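Transcriptional regulator, LuxR family (Burkholderia thailandensis, PDB 3MQQ) probably regulates transcription by binding DNA through a LuxR-type helix-turn-helix region, the part present here being its PAS domain, crystallised with ethanol. Local coordinates at the interface of chains A and B. Coordinates in Å, arbitrary orientation; residue numbers count along the deposited sequence, not the author numbering. Chains: chain A/B, Transcriptional regulator, LuxR family.

Contact 1: the interface of chains A and B. Residues chain A 63, 74-76; chain B 118-120.
Extended backbone of B:Arg118 and B:Val119, in the C-terminal tail of chain B, passes beside A:Ala75 and A:Asp76, extended residues at the start of strand 74-81. CG of B:Arg118 stands opposite its backbone N (chi1 174°), and the chain runs straight until it bends at chi3 (-72°), which swings NH1 round to the carbonyl O of A:Ala75. There NH1 donates to that O at 3.1 Å, the acceptor lying at the edge of the guanidinium and in its plane. The bond is fairly straight, 160° at the hydrogen, and arrives in the carbonyl plane. The arginine's methylene chain crosses A:Tyr74 at about a right angle, with CD 3.8 Å from the phenolic OH. That hydroxyl donates to carboxylate OD2 of A:Asp76 at 2.6 Å, on the anti side and somewhat out of the carboxylate plane, tying the two side chains together. The same OD2 meets the methyl CB of B:Ala120 at 3.4 Å. From helix 54-71, A:Arg63 slides past B:Arg118 in the opposite direction, its guanidinium nearly perpendicular to the other; NH1 makes a weak hydrogen bond to B:Val119 O at 3.3 Å. The site fastens the C-terminal tail of one PAS domain to its neighbour in the deposited dimer.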
ATOM      1  N   ARG A  63      15.937  -8.018 -11.273  1.00 34.57           N
ATOM      2  CA  ARG A  63      16.110  -7.920  -9.827  1.00 36.76           C
ATOM      3  C   ARG A  63      14.896  -8.486  -9.077  1.00 37.23           C
ATOM      4  O   ARG A  63      15.047  -9.145  -8.045  1.00 40.45           O
ATOM      5  CB  ARG A  63      16.390  -6.459  -9.436  1.00 38.17           C
ATOM      6  CG  ARG A  63      16.574  -6.189  -7.951  1.00 44.64           C
ATOM      7  CD  ARG A  63      18.010  -6.423  -7.507  1.00 51.42           C
ATOM      8  NE  ARG A  63      18.244  -5.966  -6.137  1.00 59.93           N
ATOM      9  CZ  ARG A  63      18.691  -4.753  -5.814  1.00 65.12           C
ATOM     10  NH1 ARG A  63      18.874  -4.432  -4.541  1.00 74.42           N
ATOM     11  NH2 ARG A  63      18.959  -3.861  -6.760  1.00 62.59           N
ATOM     12  N   TYR A  74       7.977  -8.695  -2.658  1.00 24.96           N
ATOM     13  CA  TYR A  74       9.032  -7.827  -3.153  1.00 24.86           C
ATOM     14  C   TYR A  74       8.773  -6.391  -2.686  1.00 24.25           C
ATOM     15  O   TYR A  74       7.627  -5.955  -2.667  1.00 25.25           O
ATOM     16  CB  TYR A  74       9.053  -7.857  -4.679  1.00 25.06           C
ATOM     17  CG  TYR A  74      10.164  -7.001  -5.231  1.00 25.47           C
ATOM     18  CD1 TYR A  74      11.461  -7.503  -5.299  1.00 28.75           C
ATOM     19  CD2 TYR A  74       9.943  -5.675  -5.605  1.00 24.35           C
ATOM     20  CE1 TYR A  74      12.499  -6.732  -5.749  1.00 31.68           C
ATOM     21  CE2 TYR A  74      11.002  -4.881  -6.083  1.00 26.94           C
ATOM     22  CZ  TYR A  74      12.274  -5.433  -6.147  1.00 28.73           C
ATOM     23  OH  TYR A  74      13.349  -4.710  -6.572  1.00 30.98           O
ATOM     24  N   ALA A  75       9.832  -5.676  -2.287  1.00 24.30           N
ATOM     25  CA  ALA A  75       9.759  -4.217  -2.064  1.00 22.97           C
ATOM     26  C   ALA A  75      11.078  -3.547  -2.419  1.00 23.29           C
ATOM     27  O   ALA A  75      12.130  -4.139  -2.226  1.00 24.54           O
ATOM     28  CB  ALA A  75       9.392  -3.886  -0.607  1.00 26.14           C
ATOM     29  N   ASP A  76      11.014  -2.314  -2.928  1.00 21.81           N
ATOM     30  CA  ASP A  76      12.229  -1.547  -3.127  1.00 23.11           C
ATOM     31  C   ASP A  76      11.875  -0.081  -3.256  1.00 21.70           C
ATOM     32  O   ASP A  76      10.716   0.275  -3.227  1.00 21.36           O
ATOM     33  CB  ASP A  76      12.985  -2.035  -4.372  1.00 22.88           C
ATOM     34  CG  ASP A  76      12.331  -1.623  -5.670  1.00 25.75           C
ATOM     35  OD1 ASP A  76      11.571  -0.634  -5.665  1.00 26.30           O
ATOM     36  OD2 ASP A  76      12.621  -2.269  -6.715  1.00 24.77           O
TER
ATOM     37  N   ARG B 118      15.321  -2.168   0.482  1.00 30.06           N
ATOM     38  CA  ARG B 118      16.022  -2.565  -0.723  1.00 31.81           C
ATOM     39  C   ARG B 118      15.955  -1.386  -1.670  1.00 31.31           C
ATOM     40  O   ARG B 118      14.889  -0.813  -1.889  1.00 29.51           O
ATOM     41  CB  ARG B 118      15.348  -3.796  -1.346  1.00 33.89           C
ATOM     42  CG  ARG B 118      15.917  -4.203  -2.705  1.00 38.80           C
ATOM     43  CD  ARG B 118      15.183  -5.413  -3.300  1.00 43.03           C
ATOM     44  NE  ARG B 118      15.497  -6.650  -2.583  1.00 45.99           N
ATOM     45  CZ  ARG B 118      14.681  -7.268  -1.729  1.00 48.56           C
ATOM     46  NH1 ARG B 118      13.470  -6.776  -1.461  1.00 47.22           N
ATOM     47  NH2 ARG B 118      15.073  -8.394  -1.141  1.00 50.60           N
ATOM     48  N   VAL B 119      17.103  -0.993  -2.198  1.00 32.40           N
ATOM     49  CA  VAL B 119      17.114   0.056  -3.186  1.00 33.49           C
ATOM     50  C   VAL B 119      17.515  -0.525  -4.534  1.00 37.40           C
ATOM     51  O   VAL B 119      18.576  -1.133  -4.666  1.00 40.51           O
ATOM     52  CB  VAL B 119      18.033   1.231  -2.773  1.00 34.84           C
ATOM     53  CG1 VAL B 119      18.062   2.289  -3.882  1.00 36.33           C
ATOM     54  CG2 VAL B 119      17.534   1.845  -1.440  1.00 32.15           C
ATOM     55  N   ALA B 120      16.643  -0.350  -5.520  1.00 37.77           N
ATOM     56  CA  ALA B 120      16.959  -0.713  -6.900  1.00 42.87           C
ATOM     57  C   ALA B 120      17.391   0.532  -7.678  1.00 45.24           C
ATOM     58  O   ALA B 120      16.829   1.624  -7.496  1.00 42.68           O
ATOM     59  CB  ALA B 120      15.760  -1.369  -7.558  1.00 43.34           C
TER

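Contact 2: the interface of chains A and B. Residues chain A 3, 7-8, 11; chain B 96-97, 106-107.
The short N-terminal helix 5-11 of one PAS domain, with A:Ile3 just ahead of it, packs on the partner's sheet where strand 87-96 ends and strand 106-112 begins. B:Val107 lies against one side of the helix: its methyl CG2 is 3.7 Å from A:Ala8 CA and also touches A:Leu11. With CG1 of the valine anti to the backbone N (chi1 -169°), CG2 beside that nitrogen is the branch that meets CA and CB of A:Ala8 and CD2 of A:Leu11, while CG1 lies farther off, near the carbonyl O of A:Ala8. The A:Leu11 side chain crosses B:Val107 at a slant, and its two methyls divide the work. CD2 sits 3.7 Å from B:Val107 CG2 and reaches across to B:Leu97 CA at 3.9 Å; CD1 instead faces the carbonyl O of B:Ala96 at 3.9 Å. B:Leu97 answers with its own CD1, 4.0 Å from A:Leu11 CD2, a methyl-to-methyl contact between two leucines. That same CD1 of B:Leu97 comes only loosely toward A:Thr7, 4.3 Å from the threonine methyl CG2. Ahead of the helix, A:Ile3 extends its CG1 branch, anti to the carbonyl carbon (chi1 -67°), and lays the terminal CD1 over the backbone of B:Gly106, 3.7 Å from CA. The same methyl also approaches B:Leu97 CB at 4.1 Å.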
ATOM      1  N   ILE A   3     -17.675  -0.234   3.159  1.00 47.76           N
ATOM      2  CA  ILE A   3     -16.717  -0.175   2.010  1.00 41.82           C
ATOM      3  C   ILE A   3     -16.405  -1.584   1.485  1.00 39.07           C
ATOM      4  O   ILE A   3     -15.906  -2.435   2.230  1.00 38.96           O
ATOM      5  CB  ILE A   3     -15.413   0.571   2.407  1.00 40.68           C
ATOM      6  CG1 ILE A   3     -15.706   2.054   2.665  1.00 44.27           C
ATOM      7  CG2 ILE A   3     -14.343   0.422   1.329  1.00 36.51           C
ATOM      8  CD1 ILE A   3     -14.591   2.784   3.396  1.00 45.85           C
ATOM      9  N   THR A   7     -14.474  -0.659  -4.048  1.00 29.33           N
ATOM     10  CA  THR A   7     -14.381   0.696  -3.528  1.00 29.41           C
ATOM     11  C   THR A   7     -13.039   0.961  -2.830  1.00 27.89           C
ATOM     12  O   THR A   7     -12.388   1.988  -3.086  1.00 28.18           O
ATOM     13  CB  THR A   7     -15.556   1.022  -2.584  1.00 31.39           C
ATOM     14  OG1 THR A   7     -16.794   0.899  -3.300  1.00 36.18           O
ATOM     15  CG2 THR A   7     -15.420   2.436  -2.054  1.00 34.07           C
ATOM     16  N   ALA A   8     -12.618   0.035  -1.971  1.00 29.99           N
ATOM     17  CA  ALA A   8     -11.319   0.141  -1.301  1.00 29.52           C
ATOM     18  C   ALA A   8     -10.170   0.323  -2.293  1.00 28.39           C
ATOM     19  O   ALA A   8      -9.322   1.194  -2.103  1.00 27.72           O
ATOM     20  CB  ALA A   8     -11.051  -1.076  -0.403  1.00 31.05           C
ATOM     21  N   LEU A  11     -10.399   3.785  -3.774  1.00 27.03           N
ATOM     22  CA  LEU A  11     -10.237   4.856  -2.772  1.00 28.39           C
ATOM     23  C   LEU A  11      -8.818   4.959  -2.197  1.00 27.73           C
ATOM     24  O   LEU A  11      -8.477   5.979  -1.581  1.00 29.97           O
ATOM     25  CB  LEU A  11     -11.219   4.619  -1.602  1.00 28.90           C
ATOM     26  CG  LEU A  11     -11.414   5.625  -0.445  1.00 32.71           C
ATOM     27  CD1 LEU A  11     -11.926   6.954  -0.980  1.00 35.90           C
ATOM     28  CD2 LEU A  11     -12.349   5.092   0.645  1.00 34.34           C
TER
ATOM     29  N   ALA B  96     -10.173   8.584   3.950  1.00 23.23           N
ATOM     30  CA  ALA B  96     -11.559   8.492   4.421  1.00 24.35           C
ATOM     31  C   ALA B  96     -12.494   8.476   3.230  1.00 25.54           C
ATOM     32  O   ALA B  96     -12.247   9.146   2.222  1.00 25.79           O
ATOM     33  CB  ALA B  96     -11.884   9.676   5.326  1.00 26.17           C
ATOM     34  N   LEU B  97     -13.591   7.744   3.365  1.00 25.77           N
ATOM     35  CA  LEU B  97     -14.630   7.717   2.364  1.00 27.77           C
ATOM     36  C   LEU B  97     -15.235   9.118   2.160  1.00 28.77           C
ATOM     37  O   LEU B  97     -15.604   9.482   1.041  1.00 30.66           O
ATOM     38  CB  LEU B  97     -15.701   6.690   2.748  1.00 27.93           C
ATOM     39  CG  LEU B  97     -16.815   6.433   1.730  1.00 30.11           C
ATOM     40  CD1 LEU B  97     -16.315   5.796   0.416  1.00 32.18           C
ATOM     41  CD2 LEU B  97     -17.933   5.604   2.368  1.00 33.91           C
ATOM     42  N   GLY B 106     -13.023   4.254   6.242  1.00 28.90           N
ATOM     43  CA  GLY B 106     -11.925   4.544   5.338  1.00 28.80           C
ATOM     44  C   GLY B 106     -11.093   3.320   5.025  1.00 28.73           C
ATOM     45  O   GLY B 106     -11.354   2.230   5.528  1.00 26.77           O
ATOM     46  N   VAL B 107     -10.117   3.530   4.143  1.00 19.80           N
ATOM     47  CA  VAL B 107      -9.133   2.492   3.794  0.50 18.88           C
ATOM     48  C   VAL B 107      -7.783   2.935   4.355  1.00 18.59           C
ATOM     49  O   VAL B 107      -7.338   4.044   4.118  1.00 20.13           O
ATOM     50  CB  VAL B 107      -9.065   2.241   2.246  0.50 19.50           C
ATOM     51  CG1 VAL B 107      -8.234   0.975   1.895  0.50 20.75           C
ATOM     52  CG2 VAL B 107     -10.452   2.065   1.679  0.50 19.66           C
TER

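Contact 3: the interface of chains A and B. Residues chain A 67, 71, 74-75; chain B 118.
This is a mixed polar and apolar part of a two-fold symmetric interface between identical PAS domains, and it seats a tail arginine of one copy against the helix of the other in the deposited dimer; the structure alone does not show whether this pairing is the biological one. A:Val67 and B:Arg118 approach from opposite directions, and methyl CG1 of the valine lies over one face of the guanidinium, 3.4 Å above its plane and offset toward the rim. Its contacts there are CZ at 3.6 Å and NH2 at 3.5 Å. CG1 stands anti to the helix backbone nitrogen (chi1 168°), while CG2, on the other branch, is 4.0 Å from both NE and NH2 of B:Arg118. The valine therefore covers a face, whereas the bond to A:Ala75 uses the edge, and the two together should restrict tilting of the guanidinium. One turn further along, the imidazole of A:His71 flanks the NH2 end more loosely, with CD2 4.4 Å from B:Arg118 NH2. Within chain A, CB of A:Val67 also meets the A:Tyr74 ring at its edge, bracing helix against strand. The site lies where helix 54-71 ends and strand 74-81 begins, with the partner's arginine side chain spanning from strand to helix.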
ATOM      1  N   VAL A  67      14.093 -12.401  -6.344  1.00 29.98           N
ATOM      2  CA  VAL A  67      13.679 -11.972  -5.002  1.00 29.63           C
ATOM      3  C   VAL A  67      12.261 -12.443  -4.695  1.00 29.00           C
ATOM      4  O   VAL A  67      11.991 -12.983  -3.615  1.00 28.89           O
ATOM      5  CB  VAL A  67      13.773 -10.429  -4.825  1.00 31.63           C
ATOM      6  CG1 VAL A  67      13.048  -9.971  -3.533  1.00 32.71           C
ATOM      7  CG2 VAL A  67      15.234  -9.994  -4.789  1.00 34.07           C
ATOM      8  N   HIS A  71      11.341 -15.142  -1.700  1.00 35.68           N
ATOM      9  CA  HIS A  71      10.648 -14.638  -0.519  1.00 34.76           C
ATOM     10  C   HIS A  71       9.129 -14.631  -0.579  1.00 31.46           C
ATOM     11  O   HIS A  71       8.475 -14.570   0.466  1.00 32.55           O
ATOM     12  CB  HIS A  71      11.175 -13.255  -0.154  1.00 35.23           C
ATOM     13  CG  HIS A  71      12.646 -13.241   0.135  1.00 40.80           C
ATOM     14  ND1 HIS A  71      13.225 -14.050   1.089  1.00 48.84           N
ATOM     15  CD2 HIS A  71      13.658 -12.525  -0.413  1.00 44.99           C
ATOM     16  CE1 HIS A  71      14.527 -13.831   1.119  1.00 54.57           C
ATOM     17  NE2 HIS A  71      14.815 -12.907   0.220  1.00 52.07           N
ATOM     18  N   TYR A  74       7.977  -8.695  -2.658  1.00 24.96           N
ATOM     19  CA  TYR A  74       9.032  -7.827  -3.153  1.00 24.86           C
ATOM     20  C   TYR A  74       8.773  -6.391  -2.686  1.00 24.25           C
ATOM     21  O   TYR A  74       7.627  -5.955  -2.667  1.00 25.25           O
ATOM     22  CB  TYR A  74       9.053  -7.857  -4.679  1.00 25.06           C
ATOM     23  CG  TYR A  74      10.164  -7.001  -5.231  1.00 25.47           C
ATOM     24  CD1 TYR A  74      11.461  -7.503  -5.299  1.00 28.75           C
ATOM     25  CD2 TYR A  74       9.943  -5.675  -5.605  1.00 24.35           C
ATOM     26  CE1 TYR A  74      12.499  -6.732  -5.749  1.00 31.68           C
ATOM     27  CE2 TYR A  74      11.002  -4.881  -6.083  1.00 26.94           C
ATOM     28  CZ  TYR A  74      12.274  -5.433  -6.147  1.00 28.73           C
ATOM     29  OH  TYR A  74      13.349  -4.710  -6.572  1.00 30.98           O
ATOM     30  N   ALA A  75       9.832  -5.676  -2.287  1.00 24.30           N
ATOM     31  CA  ALA A  75       9.759  -4.217  -2.064  1.00 22.97           C
ATOM     32  C   ALA A  75      11.078  -3.547  -2.419  1.00 23.29           C
ATOM     33  O   ALA A  75      12.130  -4.139  -2.226  1.00 24.54           O
ATOM     34  CB  ALA A  75       9.392  -3.886  -0.607  1.00 26.14           C
TER
ATOM     35  N   ARG B 118      15.321  -2.168   0.482  1.00 30.06           N
ATOM     36  CA  ARG B 118      16.022  -2.565  -0.723  1.00 31.81           C
ATOM     37  C   ARG B 118      15.955  -1.386  -1.670  1.00 31.31           C
ATOM     38  O   ARG B 118      14.889  -0.813  -1.889  1.00 29.51           O
ATOM     39  CB  ARG B 118      15.348  -3.796  -1.346  1.00 33.89           C
ATOM     40  CG  ARG B 118      15.917  -4.203  -2.705  1.00 38.80           C
ATOM     41  CD  ARG B 118      15.183  -5.413  -3.300  1.00 43.03           C
ATOM     42  NE  ARG B 118      15.497  -6.650  -2.583  1.00 45.99           N
ATOM     43  CZ  ARG B 118      14.681  -7.268  -1.729  1.00 48.56           C
ATOM     44  NH1 ARG B 118      13.470  -6.776  -1.461  1.00 47.22           N
ATOM     45  NH2 ARG B 118      15.073  -8.394  -1.141  1.00 50.60           N
TER

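Contact 1 and contact 3 are overlapping parts of one patch, their C-alpha centres about 5 Å apart, sharing A:Tyr74, A:Ala75 and B:Arg118. Contact 2 stands apart, its C-alpha centre about 28 Å from that of contact 1 and 27 Å from that of contact 3, and uses helix 5-11 of chain A and the ends of strands 87-96 and 106-112 of chain B. Chain B thus grips chain A with its C-terminal tail, while chain A packs its N-terminal helix on chain B. The interface is two-fold symmetric overall, but the tail contacts are seen only for chain B, since the matching end of chain A is not modelled.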